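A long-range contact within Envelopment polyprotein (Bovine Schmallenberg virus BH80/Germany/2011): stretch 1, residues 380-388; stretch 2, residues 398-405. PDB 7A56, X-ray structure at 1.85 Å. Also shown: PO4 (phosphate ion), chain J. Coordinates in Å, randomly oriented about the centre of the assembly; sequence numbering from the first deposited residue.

Stretch 1 380-388: STNTIGSCS
Stretch 2, residues 398-405: KIIAVDPM

Four backbone hydrogen bonds fix the register of an antiparallel ladder between strand 385-388 and strand 399-402, whose N-to-C directions diverge by 147°. Gly385 N donates to Val402 O (3.0 Å, N-H...O 157°) and Val402 N returns a bond to Gly385 O (3.0 Å, 161°). Two residues on, Cys387 N donates to Ile400 O (2.9 Å, 165°) and Ile400 N to Cys387 O (2.9 Å, 160°). Each reciprocal pair closes a small ring, yet its CA atoms stand farther apart than those of the alternate pairs: Gly385 CA to Val402 CA 5.3 Å, Cys387 CA to Ile400 CA 5.4 Å. In the alternate, non-hydrogen-bonded pairs the CA atoms are closer: Ser386 CA lies 4.3 Å from Ala401 CA, and Ser388 CA 4.4 Å from Ile399 CA. There CA-H...O contacts supplement the ladder, the shortest being Ile399 CA to Cys387 O at 3.1 Å. Extended backbones carry this pattern, from phi/psi -174/-167 at Gly385 to -113/151 at Val402.

At the far end a water accompanies the ladder, 2.8 Å from Ser388 OG and donating to Lys398 O at 3.0 Å. Lys398 NZ donates to phosphate O3 at 2.5 Å.

Before strand 385-388, two hydroxyls bond to nearby carbonyls: Thr381 OG1 (chi1 t), at the end of strand 380-381, donates to Thr383 O at 2.8 Å, and Thr383 OG1 (t), in the loop, to Ile384 O at 2.7 Å. Thr381 points toward stretch 2, placing CG2 3.5 Å from Pro404 N.

Packing follows the strand alternation. Cys387 (m) and Val402 (m) share a face with Ile400 (t, t); Cys387 SG is 3.9 Å from Val402 CG1, and Cys387 CB 4.2 Å from Ile400 CG2. On the other face, Ser386 (t) brings OG within 3.6 Å of Ile399 CD1 (p, t). Beyond the ladder, Ile384 (m, t) sets CG1 3.6 Å from Pro404 CD, extending the apolar contact past the last bridge. The contact buries 578 Å² in total.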

# COMPACT_ATOMS: atom_id res chain seq x y z
N SER A 380 -18.15 -28.70 -0.11
CA SER A 380 -19.55 -28.70 -0.54
C SER A 380 -20.27 -27.52 0.11
O SER A 380 -19.98 -27.15 1.25
CB SER A 380 -20.25 -30.00 -0.17
OG SER A 380 -19.89 -31.03 -1.06
N THR A 381 -21.18 -26.90 -0.63
CA THR A 381 -21.95 -25.79 -0.08
C THR A 381 -23.32 -25.79 -0.72
O THR A 381 -23.49 -26.18 -1.88
CB THR A 381 -21.23 -24.43 -0.29
OG1 THR A 381 -22.05 -23.37 0.20
CG2 THR A 381 -20.89 -24.18 -1.80
N ASN A 382 -24.32 -25.41 0.07
CA ASN A 382 -25.68 -25.34 -0.46
C ASN A 382 -25.97 -23.98 -1.12
O ASN A 382 -27.09 -23.78 -1.62
CB ASN A 382 -26.71 -25.68 0.65
CG ASN A 382 -26.74 -24.66 1.81
OD1 ASN A 382 -25.78 -23.95 2.10
ND2 ASN A 382 -27.86 -24.61 2.48
N THR A 383 -24.97 -23.10 -1.22
CA THR A 383 -25.19 -21.75 -1.70
C THR A 383 -23.86 -21.11 -2.11
O THR A 383 -22.82 -21.34 -1.51
CB THR A 383 -25.88 -20.85 -0.64
OG1 THR A 383 -26.20 -19.57 -1.20
CG2 THR A 383 -25.06 -20.64 0.66
N ILE A 384 -23.94 -20.26 -3.13
CA ILE A 384 -22.94 -19.22 -3.32
C ILE A 384 -22.90 -18.40 -2.05
O ILE A 384 -23.95 -18.05 -1.50
CB ILE A 384 -23.33 -18.34 -4.52
CG1 ILE A 384 -23.30 -19.18 -5.81
CG2 ILE A 384 -22.41 -17.08 -4.57
CD1 ILE A 384 -23.97 -18.48 -6.99
N GLY A 385 -21.71 -18.08 -1.57
CA GLY A 385 -21.65 -17.28 -0.36
C GLY A 385 -20.21 -16.89 -0.05
O GLY A 385 -19.31 -17.03 -0.89
N SER A 386 -20.01 -16.40 1.15
CA SER A 386 -18.70 -15.95 1.60
C SER A 386 -18.56 -16.47 3.01
O SER A 386 -19.48 -16.32 3.80
CB SER A 386 -18.60 -14.42 1.58
OG SER A 386 -17.31 -14.01 2.02
N CYS A 387 -17.44 -17.12 3.33
CA CYS A 387 -17.24 -17.73 4.63
C CYS A 387 -16.00 -17.21 5.32
O CYS A 387 -14.98 -16.99 4.68
CB CYS A 387 -17.08 -19.24 4.52
SG CYS A 387 -18.55 -20.05 4.01
N SER A 388 -16.05 -17.13 6.63
CA SER A 388 -14.81 -16.98 7.39
C SER A 388 -13.93 -18.23 7.27
O SER A 388 -14.41 -19.36 7.44
CB SER A 388 -15.17 -16.73 8.86
OG SER A 388 -14.07 -16.17 9.51
N LYS A 398 -8.69 -14.06 4.98
CA LYS A 398 -9.60 -14.17 6.13
C LYS A 398 -10.99 -14.65 5.75
O LYS A 398 -11.67 -15.25 6.58
CB LYS A 398 -9.73 -12.81 6.86
CG LYS A 398 -8.42 -12.21 7.37
CD LYS A 398 -7.78 -13.16 8.41
CE LYS A 398 -8.68 -13.41 9.65
NZ LYS A 398 -7.97 -14.31 10.67
N ILE A 399 -11.38 -14.49 4.49
CA ILE A 399 -12.69 -14.95 4.05
C ILE A 399 -12.48 -15.58 2.69
O ILE A 399 -11.56 -15.21 1.95
CB ILE A 399 -13.72 -13.79 3.98
CG1 ILE A 399 -13.31 -12.81 2.92
CG2 ILE A 399 -13.78 -13.02 5.28
CD1 ILE A 399 -14.45 -11.91 2.50
N ILE A 400 -13.31 -16.58 2.38
CA ILE A 400 -13.21 -17.31 1.13
C ILE A 400 -14.60 -17.40 0.50
O ILE A 400 -15.60 -17.68 1.17
CB ILE A 400 -12.61 -18.72 1.35
CG1 ILE A 400 -12.17 -19.37 0.01
CG2 ILE A 400 -13.57 -19.59 2.19
CD1 ILE A 400 -11.38 -20.69 0.20
N ALA A 401 -14.67 -17.15 -0.81
CA ALA A 401 -15.96 -17.28 -1.50
C ALA A 401 -16.20 -18.75 -1.79
O ALA A 401 -15.32 -19.46 -2.25
CB ALA A 401 -15.97 -16.50 -2.81
N VAL A 402 -17.42 -19.22 -1.53
CA VAL A 402 -17.80 -20.60 -1.79
C VAL A 402 -18.84 -20.61 -2.90
O VAL A 402 -19.64 -19.67 -3.07
CB VAL A 402 -18.32 -21.34 -0.53
CG1 VAL A 402 -17.22 -21.34 0.58
CG2 VAL A 402 -19.64 -20.75 0.01
N ASP A 403 -18.85 -21.71 -3.64
CA ASP A 403 -19.54 -21.77 -4.91
C ASP A 403 -19.97 -23.22 -5.12
O ASP A 403 -19.12 -24.11 -5.10
CB ASP A 403 -18.59 -21.26 -6.01
CG ASP A 403 -19.14 -21.39 -7.44
OD1 ASP A 403 -20.35 -21.56 -7.64
OD2 ASP A 403 -18.33 -21.30 -8.38
N PRO A 404 -21.27 -23.49 -5.24
CA PRO A 404 -21.72 -24.83 -5.63
C PRO A 404 -21.10 -25.35 -6.92
O PRO A 404 -21.12 -26.56 -7.12
CB PRO A 404 -23.24 -24.67 -5.79
CG PRO A 404 -23.59 -23.46 -5.00
CD PRO A 404 -22.39 -22.55 -5.08
N MET A 405 -20.67 -24.50 -7.85
CA MET A 405 -20.16 -24.98 -9.13
C MET A 405 -18.66 -25.19 -9.07
O MET A 405 -18.05 -25.53 -10.10
CB MET A 405 -20.45 -23.99 -10.28
CG MET A 405 -21.89 -23.54 -10.44
SD MET A 405 -22.86 -24.98 -10.82
CE MET A 405 -22.20 -25.55 -12.35
P PO4 J . -8.94 -15.14 14.09
O1 PO4 J . -7.82 -14.41 14.79
O2 PO4 J . -8.49 -16.57 13.82
O3 PO4 J . -9.32 -14.48 12.79
O4 PO4 J . -10.16 -15.13 14.97
O HOH W 1 -11.36 -15.42 9.55